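Local coordinates for B12-binding domain-containing protein (Kitasatospora setae, PDB 6WTE), which is the methyltransferase TsrM, a cobalamin-dependent member of the radical SAM family that carries a [4Fe-4S] cluster and acts by non-radical catalysis, at residues Thr242-Arg247 / Asn275-His280; Asp271-Leu276 / Tyr308-Pro313; Phe314-Ala319 / Val364-Glu369. All coordinates share one frame; numbering follows the deposited sequence.

In the fold
All three interactions lie in the radical SAM core, and they run from the cluster region to the outer helices. Interaction 1 (242-247 with 275-280) is partly buried and mixes hydrogen bonds with CH-pi contacts, joining the short strand 245-246 to the start of helix 278-294. Interaction 2 (271-276 with 308-313) is buried; it shares N275 and L276 with interaction 1, binds a cluster iron and relies on hydrogen bonds of side-chain amides. Interaction 3 (314-319 with 364-369), also buried but farther from the centre of the chain, joins helices 316-325 and 357-369 with no hydrogen bond between its segments. F318 connects the set, touching I278 of interaction 1 and F274, N275 and C309 of interaction 2.

Interaction 1. Residues Thr242-Arg247 / Asn275-His280; sequences TRYGQR and NLSIAH. With EDO (1,2-ethanediol), chain G.
Where the N-terminal end of helix 278-294 in the radical SAM domain meets strand 245-246 and its flanks, Y244, Q246 and R247 face L276, S277 and H280. S277 CB sits over the middle of the Y244 ring, 4.0 Å from its centroid and 12° off the normal, a CH-pi contact. Beyond the ring, Y244 OH comes within 3.4 Å of L276 CB and also forms a weak hydrogen bond with A228 N in the cluster-binding loop.

Q246 makes two kinds of contact. Its chain is extended beyond CG, and its amide NE2 donates to S277 OG at 2.8 Å; OG lies in the amide plane, although the N-H angle of 130° makes this a bent bond. On the way there the aliphatic part passes over one face of H280, with CG 3.9 Å above the imidazole plane and offset toward the rim. The ring itself is held from its edge: H280 NE2 donates to R247 O at 2.9 Å with an angle of 167°, and the bond is in plane for both imidazole and carbonyl. The guanidinium of R247 turns elsewhere, to L222 O and E255.

S277 holds the N-cap position, but its OG serves Q246 rather than the helix. A 1,2-ethanediol molecule, probably from the crystallisation liquor, accepts from two N-H groups here, O2 from S277 N and O1 from I278 N. Strand 245-246 pairs antiparallel with 224-225, and the chain between those strands carries C227, C231 and C234, the CX3CX2C cluster loop typical of radical SAM enzymes.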
loop_
_atom_site.group_PDB
_atom_site.type_symbol
_atom_site.label_atom_id
_atom_site.label_comp_id
_atom_site.label_asym_id
_atom_site.label_seq_id
_atom_site.Cartn_x
_atom_site.Cartn_y
_atom_site.Cartn_z
ATOM N N THR A 242 -10.601 -4.090 9.765
ATOM C CA THR A 242 -11.395 -5.203 9.256
ATOM C C THR A 242 -12.831 -4.827 8.920
ATOM O O THR A 242 -13.598 -5.705 8.512
ATOM C CB THR A 242 -11.427 -6.340 10.281
ATOM O OG1 THR A 242 -12.037 -5.864 11.490
ATOM C CG2 THR A 242 -10.019 -6.822 10.591
ATOM N N ARG A 243 -13.228 -3.571 9.114
ATOM C CA ARG A 243 -14.568 -3.115 8.770
ATOM C C ARG A 243 -14.462 -1.771 8.060
ATOM O O ARG A 243 -13.464 -1.055 8.187
ATOM C CB ARG A 243 -15.465 -2.993 10.010
ATOM C CG ARG A 243 -15.746 -4.326 10.704
ATOM C CD ARG A 243 -16.545 -5.274 9.815
ATOM N NE ARG A 243 -16.801 -6.540 10.495
ATOM C CZ ARG A 243 -16.095 -7.653 10.306
ATOM N NH1 ARG A 243 -15.089 -7.667 9.440
ATOM N NH2 ARG A 243 -16.401 -8.757 10.979
ATOM N N TYR A 244 -15.508 -1.425 7.315
ATOM C CA TYR A 244 -15.473 -0.231 6.480
ATOM C C TYR A 244 -15.792 1.007 7.307
ATOM O O TYR A 244 -16.858 1.101 7.924
ATOM C CB TYR A 244 -16.430 -0.381 5.297
ATOM C CG TYR A 244 -15.979 -1.522 4.422
ATOM C CD1 TYR A 244 -14.800 -1.429 3.699
ATOM C CD2 TYR A 244 -16.691 -2.713 4.371
ATOM C CE1 TYR A 244 -14.355 -2.476 2.928
ATOM C CE2 TYR A 244 -16.253 -3.773 3.594
ATOM C CZ TYR A 244 -15.077 -3.647 2.882
ATOM O OH TYR A 244 -14.617 -4.687 2.106
ATOM N N GLY A 245 -14.848 1.942 7.333
ATOM C CA GLY A 245 -15.109 3.286 7.805
ATOM C C GLY A 245 -15.381 4.150 6.591
ATOM O O GLY A 245 -14.445 4.613 5.938
ATOM N N GLN A 246 -16.659 4.328 6.254
ATOM C CA GLN A 246 -17.046 5.019 5.031
ATOM C C GLN A 246 -17.017 6.524 5.247
ATOM O O GLN A 246 -17.575 7.029 6.224
ATOM C CB GLN A 246 -18.450 4.592 4.599
ATOM C CG GLN A 246 -18.608 3.114 4.296
ATOM C CD GLN A 246 -20.037 2.749 3.940
ATOM O OE1 GLN A 246 -20.959 3.543 4.132
ATOM N NE2 GLN A 246 -20.229 1.542 3.421
ATOM N N ARG A 247 -16.392 7.242 4.319
ATOM C CA ARG A 247 -16.411 8.694 4.385
ATOM C C ARG A 247 -17.736 9.230 3.863
ATOM O O ARG A 247 -18.386 8.621 3.002
ATOM C CB ARG A 247 -15.267 9.297 3.574
ATOM C CG ARG A 247 -13.877 8.905 4.027
ATOM C CD ARG A 247 -12.844 9.604 3.163
ATOM N NE ARG A 247 -12.938 11.060 3.297
ATOM C CZ ARG A 247 -12.380 11.932 2.462
ATOM N NH1 ARG A 247 -11.677 11.505 1.421
ATOM N NH2 ARG A 247 -12.523 13.235 2.672
ATOM N N ASN A 275 -14.693 -1.548 -5.228
ATOM C CA ASN A 275 -16.022 -2.117 -5.427
ATOM C C ASN A 275 -16.479 -3.033 -4.292
ATOM O O ASN A 275 -17.574 -3.594 -4.378
ATOM C CB ASN A 275 -16.095 -2.885 -6.763
ATOM C CG ASN A 275 -15.161 -4.087 -6.808
ATOM O OD1 ASN A 275 -14.085 -4.084 -6.204
ATOM N ND2 ASN A 275 -15.565 -5.120 -7.540
ATOM N N LEU A 276 -15.682 -3.219 -3.246
ATOM C CA LEU A 276 -16.235 -3.807 -2.036
ATOM C C LEU A 276 -16.906 -2.699 -1.239
ATOM O O LEU A 276 -16.566 -1.523 -1.386
ATOM C CB LEU A 276 -15.154 -4.525 -1.226
ATOM C CG LEU A 276 -14.495 -5.695 -1.970
ATOM C CD1 LEU A 276 -13.554 -6.471 -1.053
ATOM C CD2 LEU A 276 -15.541 -6.644 -2.577
ATOM N N SER A 277 -17.890 -3.067 -0.425
ATOM C CA SER A 277 -18.857 -2.097 0.086
ATOM C C SER A 277 -19.454 -1.326 -1.097
ATOM O O SER A 277 -19.249 -0.124 -1.278
ATOM C CB SER A 277 -18.208 -1.159 1.113
ATOM O OG SER A 277 -19.175 -0.545 1.947
ATOM N N ILE A 278 -20.180 -2.072 -1.934
ATOM C CA ILE A 278 -20.509 -1.603 -3.277
ATOM C C ILE A 278 -21.541 -0.484 -3.248
ATOM O O ILE A 278 -21.533 0.396 -4.123
ATOM C CB ILE A 278 -20.986 -2.789 -4.141
ATOM C CG1 ILE A 278 -21.304 -2.331 -5.572
ATOM C CG2 ILE A 278 -22.196 -3.456 -3.510
ATOM C CD1 ILE A 278 -20.085 -1.919 -6.387
ATOM N N ALA A 279 -22.444 -0.486 -2.268
ATOM C CA ALA A 279 -23.483 0.539 -2.250
ATOM C C ALA A 279 -22.875 1.925 -2.081
ATOM O O ALA A 279 -23.318 2.888 -2.720
ATOM C CB ALA A 279 -24.495 0.246 -1.140
ATOM N N HIS A 280 -21.848 2.040 -1.233
ATOM C CA HIS A 280 -21.141 3.307 -1.071
ATOM C C HIS A 280 -20.447 3.723 -2.364
ATOM O O HIS A 280 -20.495 4.896 -2.754
ATOM C CB HIS A 280 -20.128 3.174 0.067
ATOM C CG HIS A 280 -19.435 4.452 0.425
ATOM N ND1 HIS A 280 -18.202 4.794 -0.086
ATOM C CD2 HIS A 280 -19.778 5.444 1.280
ATOM C CE1 HIS A 280 -17.826 5.955 0.421
ATOM N NE2 HIS A 280 -18.763 6.369 1.255
HETATM C C1 EDO G . -19.964 -5.950 -1.593
HETATM O O1 EDO G . -20.503 -4.779 -0.971
HETATM C C2 EDO G . -19.200 -6.754 -0.543
HETATM O O2 EDO G . -18.184 -5.929 0.048
#

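Interaction 2. Residues Asp271-Leu276 / Tyr308-Pro313; sequences DSEFNL and YCQPSP. With SF4 (iron/sulfur cluster), chain C.
E273, side by side with Y308 and crossed by Q310, binds the iron FE3 of the [4Fe-4S] cluster through OE2 at 1.9 Å. A bend at chi2 (-75°) sets its CD toward the cluster and Q310. The other carboxylate oxygen, E273 OE1, lies near the plane of the Y308 ring at its edge, 3.2 Å from CD1, and accepts a weak hydrogen bond from Q310 NE2. The Q310 amide is turned 71° from the carboxylate, and its OE1 has partners beyond the contact in Y354 and K346. In most radical SAM enzymes three cysteines, here C227, C231 and C234, hold the cluster and the cosubstrate takes the fourth iron; here a glutamate occupies that iron, beside the C-terminal end of the barrel strand 304-309.

Hydrogen bonding otherwise centres on N275, which lies in a type I turn from E273 to L276. Its CG sits between the backbone N and carbonyl carbon (chi1 63°). OD1 accepts from Q310 N at 2.9 Å, while ND2 donates to Q310 O at 2.8 Å and to P313 O at 2.9 Å, reaching both acceptors from above their carbonyl planes. An alanine here would probably leave Q310 N and the two carbonyl oxygens without these mates and free the 310-313 loop, with its cis peptide before P313, to shift. F274 N adds a backbone bond to Y308 O at 2.8 Å.

Among the apolar contacts, L276 crosses P313 at about a right angle, its CD2 3.9 Å from P313 CD; separately, its CD1 packs against the cluster sulfur S4.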
loop_
_atom_site.group_PDB
_atom_site.type_symbol
_atom_site.label_atom_id
_atom_site.label_comp_id
_atom_site.label_asym_id
_atom_site.label_seq_id
_atom_site.Cartn_x
_atom_site.Cartn_y
_atom_site.Cartn_z
ATOM N N ASP A 271 -8.801 3.237 -1.698
ATOM C CA ASP A 271 -9.432 2.190 -0.913
ATOM C C ASP A 271 -8.632 0.898 -1.030
ATOM O O ASP A 271 -7.837 0.710 -1.953
ATOM C CB ASP A 271 -10.859 1.951 -1.410
ATOM C CG ASP A 271 -11.693 3.211 -1.398
ATOM O OD1 ASP A 271 -11.268 4.204 -0.775
ATOM O OD2 ASP A 271 -12.767 3.217 -2.030
ATOM N N SER A 272 -8.884 -0.022 -0.099
ATOM C CA SER A 272 -8.373 -1.376 -0.276
ATOM C C SER A 272 -8.934 -1.990 -1.555
ATOM O O SER A 272 -8.187 -2.533 -2.380
ATOM C CB SER A 272 -8.716 -2.229 0.945
ATOM O OG SER A 272 -7.951 -1.823 2.071
ATOM N N GLU A 273 -10.250 -1.901 -1.742
ATOM C CA GLU A 273 -10.909 -2.367 -2.963
ATOM C C GLU A 273 -12.087 -1.442 -3.216
ATOM O O GLU A 273 -12.985 -1.357 -2.374
ATOM C CB GLU A 273 -11.400 -3.819 -2.831
ATOM C CG GLU A 273 -10.378 -4.813 -2.296
ATOM C CD GLU A 273 -9.327 -5.184 -3.316
ATOM O OE1 GLU A 273 -9.481 -4.806 -4.498
ATOM O OE2 GLU A 273 -8.355 -5.874 -2.944
ATOM N N PHE A 274 -12.110 -0.769 -4.370
ATOM C CA PHE A 274 -13.139 0.249 -4.581
ATOM C C PHE A 274 -14.538 -0.360 -4.631
ATOM O O PHE A 274 -15.490 0.239 -4.116
ATOM C CB PHE A 274 -12.862 1.050 -5.856
ATOM C CG PHE A 274 -13.897 2.117 -6.142
ATOM C CD1 PHE A 274 -14.175 3.102 -5.211
ATOM C CD2 PHE A 274 -14.590 2.127 -7.344
ATOM C CE1 PHE A 274 -15.125 4.087 -5.471
ATOM C CE2 PHE A 274 -15.540 3.103 -7.611
ATOM C CZ PHE A 274 -15.808 4.084 -6.675
ATOM N N ASN A 275 -14.693 -1.548 -5.228
ATOM C CA ASN A 275 -16.022 -2.117 -5.427
ATOM C C ASN A 275 -16.479 -3.033 -4.292
ATOM O O ASN A 275 -17.574 -3.594 -4.378
ATOM C CB ASN A 275 -16.095 -2.885 -6.763
ATOM C CG ASN A 275 -15.161 -4.087 -6.808
ATOM O OD1 ASN A 275 -14.085 -4.084 -6.204
ATOM N ND2 ASN A 275 -15.565 -5.120 -7.540
ATOM N N LEU A 276 -15.682 -3.219 -3.246
ATOM C CA LEU A 276 -16.235 -3.807 -2.036
ATOM C C LEU A 276 -16.906 -2.699 -1.239
ATOM O O LEU A 276 -16.566 -1.523 -1.386
ATOM C CB LEU A 276 -15.154 -4.525 -1.226
ATOM C CG LEU A 276 -14.495 -5.695 -1.970
ATOM C CD1 LEU A 276 -13.554 -6.471 -1.053
ATOM C CD2 LEU A 276 -15.541 -6.644 -2.577
ATOM N N TYR A 308 -9.205 0.461 -8.378
ATOM C CA TYR A 308 -8.706 -0.886 -8.132
ATOM C C TYR A 308 -9.845 -1.704 -7.548
ATOM O O TYR A 308 -10.497 -1.264 -6.595
ATOM C CB TYR A 308 -7.506 -0.892 -7.172
ATOM C CG TYR A 308 -6.833 -2.247 -7.107
ATOM C CD1 TYR A 308 -7.281 -3.233 -6.236
ATOM C CD2 TYR A 308 -5.764 -2.547 -7.942
ATOM C CE1 TYR A 308 -6.678 -4.477 -6.192
ATOM C CE2 TYR A 308 -5.154 -3.781 -7.903
ATOM C CZ TYR A 308 -5.615 -4.742 -7.030
ATOM O OH TYR A 308 -5.004 -5.973 -6.990
ATOM N N CYS A 309 -10.076 -2.894 -8.110
ATOM C CA CYS A 309 -11.276 -3.660 -7.818
ATOM C C CYS A 309 -10.941 -5.129 -7.635
ATOM O O CYS A 309 -9.899 -5.616 -8.078
ATOM C CB CYS A 309 -12.321 -3.561 -8.944
ATOM S SG CYS A 309 -13.122 -1.972 -9.127
ATOM N N GLN A 310 -11.855 -5.825 -6.994
ATOM C CA GLN A 310 -11.928 -7.276 -7.042
ATOM C C GLN A 310 -12.869 -7.689 -8.163
ATOM O O GLN A 310 -13.636 -6.865 -8.676
ATOM C CB GLN A 310 -12.413 -7.830 -5.702
ATOM C CG GLN A 310 -11.370 -7.727 -4.597
ATOM C CD GLN A 310 -10.149 -8.571 -4.891
ATOM O OE1 GLN A 310 -10.219 -9.801 -4.883
ATOM N NE2 GLN A 310 -9.030 -7.916 -5.188
ATOM N N PRO A 311 -12.803 -8.948 -8.607
ATOM C CA PRO A 311 -13.663 -9.360 -9.727
ATOM C C PRO A 311 -15.148 -9.241 -9.446
ATOM O O PRO A 311 -15.933 -9.109 -10.392
ATOM C CB PRO A 311 -13.255 -10.820 -9.961
ATOM C CG PRO A 311 -11.856 -10.894 -9.486
ATOM C CD PRO A 311 -11.786 -9.967 -8.295
ATOM N N SER A 312 -15.565 -9.307 -8.186
ATOM C CA SER A 312 -16.970 -9.261 -7.829
ATOM C C SER A 312 -17.115 -8.418 -6.571
ATOM O O SER A 312 -16.274 -8.515 -5.665
ATOM C CB SER A 312 -17.534 -10.672 -7.586
ATOM O OG SER A 312 -18.893 -10.619 -7.186
ATOM N N PRO A 313 -18.163 -7.583 -6.477
ATOM C CA PRO A 313 -19.219 -7.384 -7.470
ATOM C C PRO A 313 -18.846 -6.338 -8.509
ATOM O O PRO A 313 -18.370 -5.257 -8.154
ATOM C CB PRO A 313 -20.398 -6.906 -6.626
ATOM C CG PRO A 313 -19.754 -6.156 -5.485
ATOM C CD PRO A 313 -18.392 -6.784 -5.256
HETATM FE FE1 SF4 C . -8.441 -9.507 -0.195
HETATM FE FE2 SF4 C . -9.230 -7.204 1.079
HETATM FE FE3 SF4 C . -8.205 -7.047 -1.427
HETATM FE FE4 SF4 C . -6.588 -7.686 0.642
HETATM S S1 SF4 C . -7.665 -5.705 0.338
HETATM S S2 SF4 C . -6.657 -8.709 -1.389
HETATM S S3 SF4 C . -7.995 -8.899 1.969
HETATM S S4 SF4 C . -10.131 -8.122 -0.816
#

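Interaction 3. Residues Phe314-Ala319 / Val364-Glu369; sequences FDEEFA and VRLCRE
L366 and F314 run alongside each other, pointing opposite ways, where two neighbouring helices of the outer layer of the radical SAM barrel meet. Helix 316-325 follows strand 304-309, helix 357-369 precedes strand 373-380, and strand 327-335 lies between those two strands in the sheet. L366 has the largest share of the contact. Its CD1 methyl approaches the F314 ring at the edge, near the ring plane, 4.2 Å from CD1 of the phenylalanine. The same methyl also lies against the backbone at the start of helix 316-325, 3.5 Å from D315 C. Lower on the side chain, L366 CB meets A319 CB at 3.8 Å, the residue pair where the two backbones come nearest.

F314 CG is anti to the backbone N (chi1 -164°), which sets it beside the carbonyl carbon, whose oxygen also lies near L366 CD1. At the ring's far end CZ is 3.7 Å from C367 SG. That sulfur stands 4.8 Å from the ring centroid and 60° off the normal, an oblique sulfur-aromatic contact rather than one over the face. One face of the F314 ring is covered from within its own segment by F318 CD2, 3.6 Å above the plane and offset toward the rim. The F318 ring in turn packs on helix 278-294 at I278, A281 and L285. The start of helix 316-325 is fixed by D315 at the N-cap, where OD1 accepts from F318 N at 2.9 Å, nearly along its C-O axis.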
loop_
_atom_site.group_PDB
_atom_site.type_symbol
_atom_site.label_atom_id
_atom_site.label_comp_id
_atom_site.label_asym_id
_atom_site.label_seq_id
_atom_site.Cartn_x
_atom_site.Cartn_y
_atom_site.Cartn_z
ATOM N N PHE A 314 -19.073 -6.653 -9.788
ATOM C CA PHE A 314 -18.784 -5.713 -10.874
ATOM C C PHE A 314 -19.850 -5.966 -11.938
ATOM O O PHE A 314 -19.652 -6.788 -12.835
ATOM C CB PHE A 314 -17.378 -5.903 -11.434
ATOM C CG PHE A 314 -16.883 -4.737 -12.264
ATOM C CD1 PHE A 314 -17.366 -4.515 -13.549
ATOM C CD2 PHE A 314 -15.920 -3.875 -11.762
ATOM C CE1 PHE A 314 -16.907 -3.451 -14.307
ATOM C CE2 PHE A 314 -15.456 -2.811 -12.510
ATOM C CZ PHE A 314 -15.950 -2.589 -13.782
ATOM N N ASP A 315 -20.982 -5.270 -11.819
ATOM C CA ASP A 315 -22.113 -5.540 -12.696
ATOM C C ASP A 315 -22.304 -4.405 -13.699
ATOM O O ASP A 315 -21.551 -3.424 -13.731
ATOM C CB ASP A 315 -23.391 -5.812 -11.886
ATOM C CG ASP A 315 -23.821 -4.642 -11.008
ATOM O OD1 ASP A 315 -23.379 -3.497 -11.220
ATOM O OD2 ASP A 315 -24.626 -4.880 -10.081
ATOM N N GLU A 316 -23.332 -4.558 -14.537
ATOM C CA GLU A 316 -23.557 -3.606 -15.619
ATOM C C GLU A 316 -23.831 -2.208 -15.080
ATOM O O GLU A 316 -23.313 -1.216 -15.610
ATOM C CB GLU A 316 -24.708 -4.087 -16.501
ATOM C CG GLU A 316 -24.956 -3.220 -17.721
ATOM C CD GLU A 316 -26.037 -3.793 -18.616
ATOM O OE1 GLU A 316 -26.616 -4.838 -18.248
ATOM O OE2 GLU A 316 -26.301 -3.202 -19.686
ATOM N N GLU A 317 -24.647 -2.105 -14.026
ATOM C CA GLU A 317 -24.926 -0.797 -13.442
ATOM C C GLU A 317 -23.651 -0.138 -12.935
ATOM O O GLU A 317 -23.457 1.071 -13.102
ATOM C CB GLU A 317 -25.942 -0.921 -12.307
ATOM C CG GLU A 317 -26.283 0.421 -11.659
ATOM C CD GLU A 317 -27.077 0.285 -10.376
ATOM O OE1 GLU A 317 -26.832 -0.671 -9.608
ATOM O OE2 GLU A 317 -27.955 1.142 -10.140
ATOM N N PHE A 318 -22.774 -0.918 -12.300
ATOM C CA PHE A 318 -21.511 -0.365 -11.826
ATOM C C PHE A 318 -20.677 0.150 -12.989
ATOM O O PHE A 318 -20.116 1.250 -12.921
ATOM C CB PHE A 318 -20.742 -1.425 -11.034
ATOM C CG PHE A 318 -19.543 -0.886 -10.287
ATOM C CD1 PHE A 318 -19.679 0.169 -9.402
ATOM C CD2 PHE A 318 -18.288 -1.458 -10.452
ATOM C CE1 PHE A 318 -18.578 0.661 -8.704
ATOM C CE2 PHE A 318 -17.187 -0.979 -9.747
ATOM C CZ PHE A 318 -17.336 0.087 -8.878
ATOM N N ALA A 319 -20.615 -0.616 -14.083
ATOM C CA ALA A 319 -19.809 -0.202 -15.223
ATOM C C ALA A 319 -20.385 1.044 -15.885
ATOM O O ALA A 319 -19.629 1.932 -16.296
ATOM C CB ALA A 319 -19.689 -1.346 -16.230
ATOM N N VAL A 364 -14.013 -7.403 -17.567
ATOM C CA VAL A 364 -13.233 -6.971 -18.719
ATOM C C VAL A 364 -14.151 -6.635 -19.888
ATOM O O VAL A 364 -13.974 -5.607 -20.556
ATOM C CB VAL A 364 -12.190 -8.042 -19.088
ATOM C CG1 VAL A 364 -11.527 -7.709 -20.421
ATOM C CG2 VAL A 364 -11.141 -8.157 -17.986
ATOM N N ARG A 365 -15.177 -7.460 -20.120
ATOM C CA ARG A 365 -16.120 -7.179 -21.209
ATOM C C ARG A 365 -16.835 -5.848 -21.002
ATOM O O ARG A 365 -16.908 -5.019 -21.919
ATOM C CB ARG A 365 -17.152 -8.295 -21.349
ATOM C CG ARG A 365 -18.286 -7.893 -22.290
ATOM C CD ARG A 365 -19.309 -9.008 -22.495
ATOM N NE ARG A 365 -19.953 -9.427 -21.253
ATOM C CZ ARG A 365 -21.036 -8.858 -20.731
ATOM N NH1 ARG A 365 -21.611 -7.818 -21.330
ATOM N NH2 ARG A 365 -21.543 -9.327 -19.596
ATOM N N LEU A 366 -17.417 -5.653 -19.818
ATOM C CA LEU A 366 -18.150 -4.423 -19.543
ATOM C C LEU A 366 -17.256 -3.201 -19.699
ATOM O O LEU A 366 -17.687 -2.169 -20.229
ATOM C CB LEU A 366 -18.751 -4.472 -18.134
ATOM C CG LEU A 366 -19.879 -5.480 -17.879
ATOM C CD1 LEU A 366 -20.280 -5.463 -16.409
ATOM C CD2 LEU A 366 -21.093 -5.212 -18.778
ATOM N N CYS A 367 -16.005 -3.295 -19.244
ATOM C CA CYS A 367 -15.082 -2.184 -19.444
ATOM C C CYS A 367 -14.771 -1.986 -20.923
ATOM O O CYS A 367 -14.755 -0.850 -21.411
ATOM C CB CYS A 367 -13.802 -2.415 -18.657
ATOM S SG CYS A 367 -13.993 -2.253 -16.865
ATOM N N ARG A 368 -14.522 -3.082 -21.647
ATOM C CA ARG A 368 -14.266 -2.980 -23.082
ATOM C C ARG A 368 -15.431 -2.314 -23.801
ATOM O O ARG A 368 -15.234 -1.423 -24.636
ATOM C CB ARG A 368 -14.000 -4.366 -23.675
ATOM C CG ARG A 368 -13.748 -4.333 -25.179
ATOM C CD ARG A 368 -13.646 -5.724 -25.786
ATOM N NE ARG A 368 -14.935 -6.408 -25.850
ATOM C CZ ARG A 368 -15.195 -7.573 -25.268
ATOM N NH1 ARG A 368 -16.399 -8.117 -25.381
ATOM N NH2 ARG A 368 -14.250 -8.200 -24.579
ATOM N N GLU A 369 -16.659 -2.736 -23.487
ATOM C CA GLU A 369 -17.844 -2.146 -24.100
ATOM C C GLU A 369 -17.940 -0.643 -23.868
ATOM O O GLU A 369 -18.584 0.056 -24.657
ATOM C CB GLU A 369 -19.099 -2.821 -23.555
ATOM C CG GLU A 369 -19.233 -4.287 -23.929
ATOM C CD GLU A 369 -20.401 -4.942 -23.229
ATOM O OE1 GLU A 369 -20.923 -4.343 -22.262
ATOM O OE2 GLU A 369 -20.797 -6.051 -23.643
#